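Local atomic coordinates of m3DLH protein (PDB entry 7JKA), a protein that probably hydrolyses dienelactones, and possibly phosphotriesters, as an alpha/beta-hydrolase of the dienelactone hydrolase family. Residues A51-N55 and R82-M87; H57-R61 and F215-A219; A150-F154 and M242-F246; N210-T216 and L228-T234. One frame throughout, in Å; residues are numbered along the deposited sequence.

Interaction 1: residues A51-N55 and R82-M87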
loop_
_atom_site.group_PDB
_atom_site.type_symbol
_atom_site.label_atom_id
_atom_site.label_comp_id
_atom_site.label_asym_id
_atom_site.label_seq_id
_atom_site.Cartn_x
_atom_site.Cartn_y
_atom_site.Cartn_z
ATOM N N ALA A 51 5.002 6.992 5.004
ATOM C CA ALA A 51 5.905 6.620 6.094
ATOM C C ALA A 51 5.650 7.399 7.371
ATOM O O ALA A 51 6.166 7.003 8.424
ATOM C CB ALA A 51 7.371 6.791 5.679
ATOM N N PHE A 52 4.864 8.484 7.319
ATOM C CA PHE A 52 4.412 9.110 8.558
ATOM C C PHE A 52 3.758 8.095 9.489
ATOM O O PHE A 52 3.859 8.224 10.709
ATOM C CB PHE A 52 3.407 10.222 8.262
ATOM C CG PHE A 52 3.912 11.256 7.315
ATOM C CD1 PHE A 52 4.916 12.120 7.695
ATOM C CD2 PHE A 52 3.360 11.369 6.048
ATOM C CE1 PHE A 52 5.386 13.089 6.818
ATOM C CE2 PHE A 52 3.819 12.326 5.168
ATOM C CZ PHE A 52 4.834 13.189 5.554
ATOM N N GLY A 53 3.073 7.105 8.937
ATOM C CA GLY A 53 2.316 6.122 9.686
ATOM C C GLY A 53 0.828 6.227 9.416
ATOM O O GLY A 53 0.371 6.971 8.545
ATOM N N LEU A 54 0.062 5.468 10.192
ATOM C CA LEU A 54 -1.383 5.411 9.995
ATOM C C LEU A 54 -1.984 6.774 10.310
ATOM O O LEU A 54 -2.104 7.162 11.474
ATOM C CB LEU A 54 -1.977 4.312 10.869
ATOM C CG LEU A 54 -3.498 4.176 10.846
ATOM C CD1 LEU A 54 -3.987 4.288 9.422
ATOM C CD2 LEU A 54 -3.896 2.842 11.457
ATOM N N ASN A 55 -2.355 7.516 9.272
ATOM C CA ASN A 55 -2.855 8.876 9.427
ATOM C C ASN A 55 -4.227 9.020 8.771
ATOM O O ASN A 55 -4.775 8.051 8.232
ATOM C CB ASN A 55 -1.846 9.873 8.850
ATOM C CG ASN A 55 -1.476 9.579 7.402
ATOM O OD1 ASN A 55 -2.120 8.768 6.718
ATOM N ND2 ASN A 55 -0.431 10.259 6.924
ATOM N N ARG A 82 1.788 4.817 16.219
ATOM C CA ARG A 82 2.615 6.014 16.288
ATOM C C ARG A 82 2.665 6.706 14.929
ATOM O O ARG A 82 2.705 6.059 13.874
ATOM C CB ARG A 82 4.023 5.657 16.782
ATOM C CG ARG A 82 4.119 5.494 18.320
ATOM C CD ARG A 82 5.545 5.101 18.848
ATOM N NE ARG A 82 5.980 3.761 18.408
ATOM C CZ ARG A 82 5.816 2.648 19.127
ATOM N NH1 ARG A 82 6.231 1.464 18.668
ATOM N NH2 ARG A 82 5.236 2.714 20.318
ATOM N N LEU A 83 2.672 8.040 14.958
ATOM C CA LEU A 83 2.615 8.857 13.751
ATOM C C LEU A 83 3.780 9.836 13.768
ATOM O O LEU A 83 3.781 10.786 14.559
ATOM C CB LEU A 83 1.272 9.593 13.659
ATOM C CG LEU A 83 0.953 10.471 12.448
ATOM C CD1 LEU A 83 0.957 9.651 11.167
ATOM C CD2 LEU A 83 -0.388 11.152 12.628
ATOM N N ILE A 84 4.763 9.606 12.895
ATOM C CA ILE A 84 5.951 10.447 12.815
ATOM C C ILE A 84 5.546 11.814 12.279
ATOM O O ILE A 84 4.971 11.917 11.187
ATOM C CB ILE A 84 7.025 9.795 11.929
ATOM C CG1 ILE A 84 7.441 8.429 12.494
ATOM C CG2 ILE A 84 8.227 10.719 11.765
ATOM C CD1 ILE A 84 8.521 7.711 11.674
ATOM N N ASP A 85 5.795 12.865 13.067
ATOM C CA ASP A 85 5.549 14.228 12.618
ATOM C C ASP A 85 6.814 15.062 12.544
ATOM O O ASP A 85 6.760 16.192 12.051
ATOM C CB ASP A 85 4.516 14.942 13.515
ATOM C CG ASP A 85 4.932 15.013 14.980
ATOM O OD1 ASP A 85 6.072 14.638 15.316
ATOM O OD2 ASP A 85 4.099 15.450 15.807
ATOM N N ASP A 86 7.939 14.548 13.025
ATOM C CA ASP A 86 9.227 15.217 12.903
ATOM C C ASP A 86 9.915 14.618 11.685
ATOM O O ASP A 86 10.311 13.448 11.705
ATOM C CB ASP A 86 10.055 15.035 14.175
ATOM C CG ASP A 86 11.481 15.572 14.041
ATOM O OD1 ASP A 86 11.739 16.444 13.178
ATOM O OD2 ASP A 86 12.352 15.107 14.806
ATOM N N MET A 87 10.034 15.409 10.616
ATOM C CA MET A 87 10.533 14.861 9.357
ATOM C C MET A 87 11.967 14.348 9.470
ATOM O O MET A 87 12.373 13.506 8.663
ATOM C CB MET A 87 10.419 15.902 8.243
ATOM C CG MET A 87 10.561 15.318 6.843
ATOM S SD MET A 87 9.766 16.315 5.559
ATOM C CE MET A 87 8.057 15.815 5.741
HETATM O O HOH W 1 1.651 4.074 12.250
#

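Interaction 2: residues H57-R61 and F215-A219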
loop_
_atom_site.group_PDB
_atom_site.type_symbol
_atom_site.label_atom_id
_atom_site.label_comp_id
_atom_site.label_asym_id
_atom_site.label_seq_id
_atom_site.Cartn_x
_atom_site.Cartn_y
_atom_site.Cartn_z
ATOM N N HIS A 57 -5.126 10.413 6.021
ATOM C CA HIS A 57 -5.106 10.091 4.599
ATOM C C HIS A 57 -5.357 8.604 4.379
ATOM O O HIS A 57 -6.199 8.216 3.562
ATOM C CB HIS A 57 -3.764 10.538 4.012
ATOM C CG HIS A 57 -3.551 10.141 2.591
ATOM N ND1 HIS A 57 -3.040 8.913 2.237
ATOM C CD2 HIS A 57 -3.749 10.818 1.436
ATOM C CE1 HIS A 57 -2.946 8.844 0.919
ATOM N NE2 HIS A 57 -3.369 9.985 0.410
ATOM N N ALA A 58 -4.674 7.745 5.139
ATOM C CA ALA A 58 -4.859 6.307 4.954
ATOM C C ALA A 58 -6.233 5.851 5.423
ATOM O O ALA A 58 -6.848 4.967 4.805
ATOM C CB ALA A 58 -3.772 5.549 5.704
ATOM N N ARG A 59 -6.709 6.408 6.537
ATOM C CA ARG A 59 -8.051 6.070 7.003
ATOM C C ARG A 59 -9.098 6.406 5.953
ATOM O O ARG A 59 -10.050 5.642 5.737
ATOM C CB ARG A 59 -8.361 6.810 8.306
ATOM C CG ARG A 59 -7.460 6.462 9.490
ATOM C CD ARG A 59 -7.896 7.273 10.719
ATOM N NE ARG A 59 -7.112 6.895 11.880
ATOM C CZ ARG A 59 -6.100 7.603 12.371
ATOM N NH1 ARG A 59 -5.760 8.769 11.830
ATOM N NH2 ARG A 59 -5.440 7.144 13.425
ATOM N N GLU A 60 -8.954 7.565 5.307
ATOM C CA GLU A 60 -9.913 7.961 4.286
ATOM C C GLU A 60 -9.861 7.009 3.093
ATOM O O GLU A 60 -10.900 6.673 2.524
ATOM C CB GLU A 60 -9.648 9.404 3.862
ATOM C CG GLU A 60 -10.435 9.850 2.647
ATOM C CD GLU A 60 -11.934 9.901 2.862
ATOM O OE1 GLU A 60 -12.400 9.790 4.020
ATOM O OE2 GLU A 60 -12.648 10.069 1.842
ATOM N N ARG A 61 -8.672 6.528 2.716
ATOM C CA ARG A 61 -8.629 5.583 1.602
ATOM C C ARG A 61 -9.273 4.251 1.988
ATOM O O ARG A 61 -9.965 3.629 1.177
ATOM C CB ARG A 61 -7.190 5.391 1.125
ATOM C CG ARG A 61 -6.503 6.696 0.750
ATOM C CD ARG A 61 -7.321 7.413 -0.298
ATOM N NE ARG A 61 -6.796 8.695 -0.806
ATOM C CZ ARG A 61 -6.809 9.845 -0.129
ATOM N NH1 ARG A 61 -7.225 9.880 1.136
ATOM N NH2 ARG A 61 -6.395 10.970 -0.709
ATOM N N PHE A 215 0.931 12.614 -4.883
ATOM C CA PHE A 215 -0.122 13.217 -5.689
ATOM C C PHE A 215 -1.525 12.859 -5.205
ATOM O O PHE A 215 -2.479 13.517 -5.621
ATOM C CB PHE A 215 0.051 12.846 -7.172
ATOM C CG PHE A 215 0.004 11.379 -7.463
ATOM C CD1 PHE A 215 -1.209 10.669 -7.426
ATOM C CD2 PHE A 215 1.143 10.726 -7.886
ATOM C CE1 PHE A 215 -1.224 9.309 -7.773
ATOM C CE2 PHE A 215 1.144 9.373 -8.214
ATOM C CZ PHE A 215 -0.041 8.650 -8.158
ATOM N N THR A 216 -1.678 11.873 -4.314
ATOM C CA THR A 216 -3.003 11.544 -3.793
ATOM C C THR A 216 -3.382 12.336 -2.549
ATOM O O THR A 216 -4.514 12.195 -2.069
ATOM C CB THR A 216 -3.099 10.057 -3.438
ATOM O OG1 THR A 216 -2.160 9.778 -2.382
ATOM C CG2 THR A 216 -2.807 9.169 -4.628
ATOM N N ASP A 217 -2.496 13.173 -2.015
ATOM C CA ASP A 217 -2.762 13.805 -0.728
ATOM C C ASP A 217 -3.034 15.288 -0.908
ATOM O O ASP A 217 -2.105 16.047 -1.232
ATOM C CB ASP A 217 -1.583 13.604 0.224
ATOM C CG ASP A 217 -1.892 14.061 1.641
ATOM O OD1 ASP A 217 -3.073 14.349 1.938
ATOM O OD2 ASP A 217 -0.950 14.146 2.461
ATOM N N PRO A 218 -4.281 15.752 -0.692
ATOM C CA PRO A 218 -4.566 17.195 -0.735
ATOM C C PRO A 218 -3.700 18.006 0.217
ATOM O O PRO A 218 -3.500 19.208 0.010
ATOM C CB PRO A 218 -6.048 17.270 -0.337
ATOM C CG PRO A 218 -6.614 15.958 -0.733
ATOM C CD PRO A 218 -5.505 14.950 -0.499
ATOM N N ALA A 219 -3.176 17.358 1.258
ATOM C CA ALA A 219 -2.328 18.007 2.250
ATOM C C ALA A 219 -0.852 17.992 1.867
ATOM O O ALA A 219 -0.014 18.410 2.673
ATOM C CB ALA A 219 -2.517 17.349 3.622
#

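Interaction 3: residues A150-F154 and M242-F246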
loop_
_atom_site.group_PDB
_atom_site.type_symbol
_atom_site.label_atom_id
_atom_site.label_comp_id
_atom_site.label_asym_id
_atom_site.label_seq_id
_atom_site.Cartn_x
_atom_site.Cartn_y
_atom_site.Cartn_z
ATOM N N ALA A 150 -3.706 -8.939 -5.922
ATOM C CA ALA A 150 -3.436 -7.670 -6.594
ATOM C C ALA A 150 -2.665 -6.773 -5.647
ATOM O O ALA A 150 -2.875 -6.809 -4.428
ATOM C CB ALA A 150 -4.722 -6.957 -7.026
ATOM N N ILE A 151 -1.751 -5.993 -6.214
ATOM C CA ILE A 151 -0.967 -5.022 -5.476
ATOM C C ILE A 151 -0.965 -3.748 -6.296
ATOM O O ILE A 151 -0.669 -3.797 -7.497
ATOM C CB ILE A 151 0.487 -5.489 -5.252
ATOM C CG1 ILE A 151 0.526 -6.838 -4.534
ATOM C CG2 ILE A 151 1.252 -4.460 -4.471
ATOM C CD1 ILE A 151 0.674 -7.982 -5.497
ATOM N N VAL A 152 -1.291 -2.617 -5.672
ATOM C CA VAL A 152 -1.303 -1.329 -6.368
ATOM C C VAL A 152 -0.533 -0.334 -5.536
ATOM O O VAL A 152 -0.793 -0.200 -4.332
ATOM C CB VAL A 152 -2.732 -0.810 -6.620
ATOM C CG1 VAL A 152 -2.656 0.478 -7.478
ATOM C CG2 VAL A 152 -3.572 -1.871 -7.327
ATOM N N THR A 153 0.420 0.358 -6.152
ATOM C CA THR A 153 1.185 1.380 -5.452
ATOM C C THR A 153 0.880 2.761 -6.009
ATOM O O THR A 153 0.602 2.929 -7.200
ATOM C CB THR A 153 2.698 1.122 -5.523
ATOM O OG1 THR A 153 3.191 1.318 -6.867
ATOM C CG2 THR A 153 2.991 -0.297 -5.119
ATOM N N PHE A 154 0.927 3.759 -5.131
ATOM C CA PHE A 154 0.696 5.144 -5.525
ATOM C C PHE A 154 1.900 5.962 -5.096
ATOM O O PHE A 154 2.230 6.002 -3.902
ATOM C CB PHE A 154 -0.577 5.711 -4.884
ATOM C CG PHE A 154 -1.836 4.960 -5.237
ATOM C CD1 PHE A 154 -2.288 3.903 -4.443
ATOM C CD2 PHE A 154 -2.599 5.353 -6.322
ATOM C CE1 PHE A 154 -3.446 3.220 -4.751
ATOM C CE2 PHE A 154 -3.772 4.676 -6.658
ATOM C CZ PHE A 154 -4.200 3.599 -5.852
ATOM N N MET A 242 -6.891 1.390 -10.228
ATOM C CA MET A 242 -6.949 0.420 -9.141
ATOM C C MET A 242 -8.283 -0.309 -9.129
ATOM O O MET A 242 -8.330 -1.543 -9.027
ATOM C CB MET A 242 -6.741 1.138 -7.813
ATOM C CG MET A 242 -6.799 0.220 -6.587
ATOM S SD MET A 242 -7.210 1.139 -5.093
ATOM C CE MET A 242 -8.956 1.411 -5.401
ATOM N N ARG A 243 -9.385 0.440 -9.214
ATOM C CA ARG A 243 -10.706 -0.184 -9.212
ATOM C C ARG A 243 -10.877 -1.137 -10.390
ATOM O O ARG A 243 -11.455 -2.215 -10.234
ATOM C CB ARG A 243 -11.802 0.881 -9.238
ATOM C CG ARG A 243 -11.964 1.675 -7.962
ATOM C CD ARG A 243 -13.172 2.617 -8.086
ATOM N NE ARG A 243 -14.420 1.861 -8.233
ATOM C CZ ARG A 243 -15.624 2.401 -8.433
ATOM N NH1 ARG A 243 -15.770 3.717 -8.509
ATOM N NH2 ARG A 243 -16.687 1.619 -8.540
ATOM N N ASN A 244 -10.389 -0.758 -11.578
ATOM C CA ASN A 244 -10.510 -1.650 -12.737
ATOM C C ASN A 244 -9.739 -2.947 -12.520
ATOM O O ASN A 244 -10.196 -4.020 -12.928
ATOM C CB ASN A 244 -10.002 -0.978 -14.017
ATOM C CG ASN A 244 -10.872 0.197 -14.479
ATOM O OD1 ASN A 244 -12.053 0.294 -14.169
ATOM N ND2 ASN A 244 -10.266 1.088 -15.272
ATOM N N LEU A 245 -8.549 -2.862 -11.913
ATOM C CA LEU A 245 -7.761 -4.063 -11.631
ATOM C C LEU A 245 -8.458 -4.935 -10.598
ATOM O O LEU A 245 -8.573 -6.154 -10.773
ATOM C CB LEU A 245 -6.365 -3.687 -11.136
ATOM C CG LEU A 245 -5.432 -4.875 -10.867
ATOM C CD1 LEU A 245 -5.235 -5.720 -12.125
ATOM C CD2 LEU A 245 -4.092 -4.382 -10.350
ATOM N N PHE A 246 -8.948 -4.318 -9.524
ATOM C CA PHE A 246 -9.669 -5.079 -8.506
ATOM C C PHE A 246 -10.892 -5.770 -9.101
ATOM O O PHE A 246 -11.156 -6.943 -8.799
ATOM C CB PHE A 246 -10.082 -4.157 -7.366
ATOM C CG PHE A 246 -8.940 -3.748 -6.455
ATOM C CD1 PHE A 246 -7.640 -4.199 -6.665
ATOM C CD2 PHE A 246 -9.177 -2.870 -5.413
ATOM C CE1 PHE A 246 -6.601 -3.810 -5.811
ATOM C CE2 PHE A 246 -8.145 -2.483 -4.545
ATOM C CZ PHE A 246 -6.871 -2.945 -4.745
#

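Interaction 4: residues N210-T216 and L228-T234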
loop_
_atom_site.group_PDB
_atom_site.type_symbol
_atom_site.label_atom_id
_atom_site.label_comp_id
_atom_site.label_asym_id
_atom_site.label_seq_id
_atom_site.Cartn_x
_atom_site.Cartn_y
_atom_site.Cartn_z
ATOM N N ASN A 210 1.248 14.365 -15.218
ATOM C CA ASN A 210 0.913 15.575 -14.471
ATOM C C ASN A 210 1.575 15.626 -13.093
ATOM O O ASN A 210 1.675 16.702 -12.503
ATOM C CB ASN A 210 -0.605 15.675 -14.274
ATOM C CG ASN A 210 -1.373 15.918 -15.565
ATOM O OD1 ASN A 210 -0.844 16.444 -16.554
ATOM N ND2 ASN A 210 -2.651 15.546 -15.547
ATOM N N ALA A 211 2.032 14.499 -12.577
ATOM C CA ALA A 211 2.086 14.282 -11.139
ATOM C C ALA A 211 3.506 14.103 -10.620
ATOM O O ALA A 211 4.378 13.556 -11.303
ATOM C CB ALA A 211 1.270 13.061 -10.771
ATOM N N ALA A 212 3.708 14.521 -9.368
ATOM C CA ALA A 212 4.979 14.317 -8.685
ATOM C C ALA A 212 4.772 13.382 -7.504
ATOM O O ALA A 212 3.904 12.511 -7.561
ATOM C CB ALA A 212 5.571 15.655 -8.232
ATOM N N HIS A 213 5.529 13.552 -6.424
ATOM C CA HIS A 213 5.304 12.723 -5.251
ATOM C C HIS A 213 4.051 13.171 -4.502
ATOM O O HIS A 213 3.621 14.326 -4.596
ATOM C CB HIS A 213 6.513 12.771 -4.317
ATOM C CG HIS A 213 6.670 11.546 -3.470
ATOM N ND1 HIS A 213 7.038 10.324 -3.992
ATOM C CD2 HIS A 213 6.518 11.358 -2.138
ATOM C CE1 HIS A 213 7.106 9.435 -3.019
ATOM N NE2 HIS A 213 6.794 10.037 -1.885
ATOM N N SER A 214 3.452 12.225 -3.775
ATOM C CA SER A 214 2.323 12.486 -2.882
ATOM C C SER A 214 1.111 13.036 -3.630
ATOM O O SER A 214 0.326 13.810 -3.069
ATOM C CB SER A 214 2.731 13.423 -1.746
ATOM O OG SER A 214 3.754 12.796 -0.993
ATOM N N PHE A 215 0.931 12.614 -4.883
ATOM C CA PHE A 215 -0.122 13.217 -5.689
ATOM C C PHE A 215 -1.525 12.859 -5.205
ATOM O O PHE A 215 -2.479 13.517 -5.621
ATOM C CB PHE A 215 0.051 12.846 -7.172
ATOM C CG PHE A 215 0.004 11.379 -7.463
ATOM C CD1 PHE A 215 -1.209 10.669 -7.426
ATOM C CD2 PHE A 215 1.143 10.726 -7.886
ATOM C CE1 PHE A 215 -1.224 9.309 -7.773
ATOM C CE2 PHE A 215 1.144 9.373 -8.214
ATOM C CZ PHE A 215 -0.041 8.650 -8.158
ATOM N N THR A 216 -1.678 11.873 -4.314
ATOM C CA THR A 216 -3.003 11.544 -3.793
ATOM C C THR A 216 -3.382 12.336 -2.549
ATOM O O THR A 216 -4.514 12.195 -2.069
ATOM C CB THR A 216 -3.099 10.057 -3.438
ATOM O OG1 THR A 216 -2.160 9.778 -2.382
ATOM C CG2 THR A 216 -2.807 9.169 -4.628
ATOM N N LEU A 228 6.652 17.443 -3.956
ATOM C CA LEU A 228 5.466 16.913 -3.288
ATOM C C LEU A 228 4.300 17.852 -3.565
ATOM O O LEU A 228 4.345 19.029 -3.187
ATOM C CB LEU A 228 5.698 16.761 -1.782
ATOM C CG LEU A 228 6.112 15.355 -1.331
ATOM C CD1 LEU A 228 7.579 15.090 -1.629
ATOM C CD2 LEU A 228 5.811 15.145 0.146
ATOM N N ALA A 229 3.261 17.333 -4.222
ATOM C CA ALA A 229 2.138 18.169 -4.621
ATOM C C ALA A 229 0.926 17.293 -4.904
ATOM O O ALA A 229 1.058 16.223 -5.500
ATOM C CB ALA A 229 2.478 19.006 -5.859
ATOM N N TYR A 230 -0.245 17.770 -4.483
ATOM C CA TYR A 230 -1.511 17.117 -4.795
ATOM C C TYR A 230 -1.857 17.309 -6.267
ATOM O O TYR A 230 -1.663 18.390 -6.831
ATOM C CB TYR A 230 -2.620 17.707 -3.916
ATOM C CG TYR A 230 -4.003 17.120 -4.132
ATOM C CD1 TYR A 230 -4.213 15.751 -4.061
ATOM C CD2 TYR A 230 -5.110 17.946 -4.350
ATOM C CE1 TYR A 230 -5.479 15.204 -4.240
ATOM C CE2 TYR A 230 -6.376 17.412 -4.527
ATOM C CZ TYR A 230 -6.558 16.043 -4.468
ATOM O OH TYR A 230 -7.820 15.506 -4.635
ATOM N N GLU A 231 -2.370 16.255 -6.898
ATOM C CA GLU A 231 -2.749 16.317 -8.310
ATOM C C GLU A 231 -4.078 15.585 -8.451
ATOM O O GLU A 231 -4.121 14.357 -8.594
ATOM C CB GLU A 231 -1.655 15.730 -9.213
ATOM C CG GLU A 231 -1.601 16.374 -10.611
ATOM C CD GLU A 231 -2.906 16.170 -11.368
ATOM O OE1 GLU A 231 -3.875 16.937 -11.154
ATOM O OE2 GLU A 231 -2.971 15.226 -12.166
ATOM N N PRO A 232 -5.199 16.317 -8.405
ATOM C CA PRO A 232 -6.497 15.632 -8.303
ATOM C C PRO A 232 -6.834 14.809 -9.530
ATOM O O PRO A 232 -7.490 13.772 -9.392
ATOM C CB PRO A 232 -7.496 16.783 -8.085
ATOM C CG PRO A 232 -6.819 17.976 -8.625
ATOM C CD PRO A 232 -5.343 17.782 -8.413
ATOM N N LEU A 233 -6.395 15.216 -10.723
ATOM C CA LEU A 233 -6.685 14.422 -11.912
ATOM C C LEU A 233 -6.006 13.061 -11.834
ATOM O O LEU A 233 -6.626 12.018 -12.083
ATOM C CB LEU A 233 -6.242 15.189 -13.157
ATOM C CG LEU A 233 -6.818 14.766 -14.511
ATOM C CD1 LEU A 233 -8.317 14.546 -14.418
ATOM C CD2 LEU A 233 -6.493 15.829 -15.563
ATOM N N THR A 234 -4.717 13.052 -11.482
ATOM C CA THR A 234 -3.989 11.797 -11.335
ATOM C C THR A 234 -4.523 10.981 -10.169
ATOM O O THR A 234 -4.573 9.747 -10.247
ATOM C CB THR A 234 -2.497 12.075 -11.143
ATOM O OG1 THR A 234 -1.989 12.774 -12.292
ATOM C CG2 THR A 234 -1.737 10.778 -10.969
HETATM O O HOH W 2 1.645 15.974 -8.104
#

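Interaction 1: residues A51-N55 and R82-M87
Phe52 meets Leu83, Ile84 and Met87 where two loops run past each other, one between strand 42-48 and helix 56-67, the other leading into helix 90-98. From CB outward, the Phe52 side chain meets a different partner at each step: CB packs against Leu83 CD1 at 3.8 Å, and CD1 of the ring comes to 3.5 Å from Ile84 O, near the ring plane at its edge. Farther out, CE1 is 4.0 Å from Met87 CE, again at the edge, although Met87 is poorly ordered. The ring also meets that of His223, and the side chain touches Leu90 of helix 90-98.

Leu83, described in one of two modelled conformers, has CG opposite its own N (chi1 -178°), which sends CD1 between the loops, 3.6 Å from Asn55 CB. Asn55 is the N-cap of helix 56-67, its OD1 accepting from Ala58 N. The one direct hydrogen bond runs from Ile84 N to Phe52 O at 2.7 Å. Gly53 approaches the Arg82 carbonyl with a backbone shape that only glycine adopts comfortably, and a water accepts from Leu54 N and donates to Arg82 O. One backbone bond and one water bridge thus tie the loops, while the side chains add apolar packing without charge pairing.

Interaction 2: residues H57-R61 and F215-A219
This is a small, buried polar contact between side chains of helix 56-67 and the loop that leads from strand 203-208 toward helix 232-250. His57 and Arg61, one helical turn apart, both reach Thr216. The imidazole and the threonine hydroxyl share a hydrogen bond of 3.0 Å between His57 NE2 and Thr216 OG1, in which either could be the donor; OG1 lies near the ring plane, at its edge. Thr216 holds OG1 between its backbone N and carbonyl carbon (chi1 63°), and from there the hydroxyl also bonds to His155 NE2, so one oxygen joins two histidines.

Arg61 bends at its second torsion (chi2 -56°), which folds the guanidinium back along the helix toward His57. Its NH1 lies 3.6 Å above one face of the imidazole, displaced toward the rim. NH2 meets Thr216 O at 2.6 Å, but the poor angle of 115° makes this a weak bond; the stronger partner of NH2 is Glu235, through a salt bridge.

Asp217 crosses the imidazole at a slant, with OD1 3.6 Å from His57 CD2 and the carboxylate plane steeply inclined to the ring. That OD1 instead accepts from Ala219 N at 3.1 Å, from above the carboxylate plane. Phe131 at the end of strand 126-131 meets His57 edge-to-face. The bond from Ala219 N to Asp217 OD1 closes an Asx turn, and the whole contact fastens a helix of the alpha/beta-hydrolase core to the loop carrying His213, the probable catalytic histidine.

Interaction 3: residues A150-F154 and M242-F246
Val152 on strand 150-154 lodges its CG2 methyl among three side chains of helix 242-246, with Met242 CG, Leu245 CD2 and Phe246 CE1 all at 3.9 to 4.0 Å from it. The valine rotamer does this by setting CG1 opposite the backbone N and CG2 beside that N, and CG1 in turn faces Met242 CB.

Met242 runs extended through its first two torsions and bends at the third (chi3 74°), carrying CE off to one side and leaving the sulfur next to Phe154. Met242 SD stands 5.3 Å from the centroid of the Phe154 ring and 85° off its normal, an edge-on Met-aromatic contact made at CZ. Within the helix, Met242 CG also covers one face of the Phe246 ring, toward its rim. The edge of that ring meets Ala150 CB, 3.9 Å from Phe246 CE1.

Strand and helix run almost antiparallel, at 175°, with axes 9.4 Å apart. Phe131 stacks on Phe154, and Leu174 of the adjacent strand 172-178 touches both Val152 and Leu245. No hydrogen bond crosses between the segments: helix 232-250 is held to the central sheet here by buried apolar packing, helped by one edge-on sulfur-aromatic contact.

Interaction 4: residues N210-T216 and L228-T234
His213 and Leu228 pair across a single beta bridge, their side chains side by side and pointing the same way, with His213 CB 3.7 Å from Leu228 CD1. Ala229 N donates a straight bond to His213 O (3.1 Å, 166°), and two residues on Glu231 N donates to Phe215 O at 3.0 Å. A water spans the gap from Ala212 N to Ala229 O.

Farther along, Thr234 CG2 sits over one face of the Phe215 ring, 3.7 Å from its centroid, a CH-pi contact. Leu228 CD2 packs on Ser214 OG, whose hydrogen-bond partner is Glu50.

The next layer is the start of helix 232-250. Glu231 is its N-cap: a bend in the side chain (chi2 -61°) turns the carboxylate back, so that OE1 accepts from Leu233 N and OE2 from both Thr234 N and Thr234 OG1, the latter at 2.6 Å. Both Thr234 donors come from the same face of the carboxylate. Asn210 ND2 adds only a weak bond to OE2, at 3.4 Å. Outermost, Asp181 bonds His213 ND1 while the imidazole touches Cys132, consistent with a Cys-His-Asp triad as in other dienelactone hydrolases. Backbone bonds therefore fix the main chain of the histidine loop, and the Glu231 carboxylate satisfies first-turn N-H groups of the helix beside it.

Interactions 2 and 4 share Phe215 and Thr216, with centres about 11 Å apart: interaction 4 pins the loop to the start of helix 232-250, interaction 2 to helix 56-67. Helix 232-250 also packs on the sheet in interaction 3, which meets the loop where Thr216 CG2 touches Phe154 CB at 4.1 Å. Interaction 1 joins interaction 2 through the chain from Asn55 into helix 56-67, and Leu54 O lies 3.9 Å from Arg59 NH2; it is about 24 Å from interaction 3 between centres, across the chain's centre. The probable nucleophile Cys132 touches His213 of interaction 4, while the side chains of Ala51, Thr216 and Phe154 lie near, without touching, what is probably its nucleophile elbow.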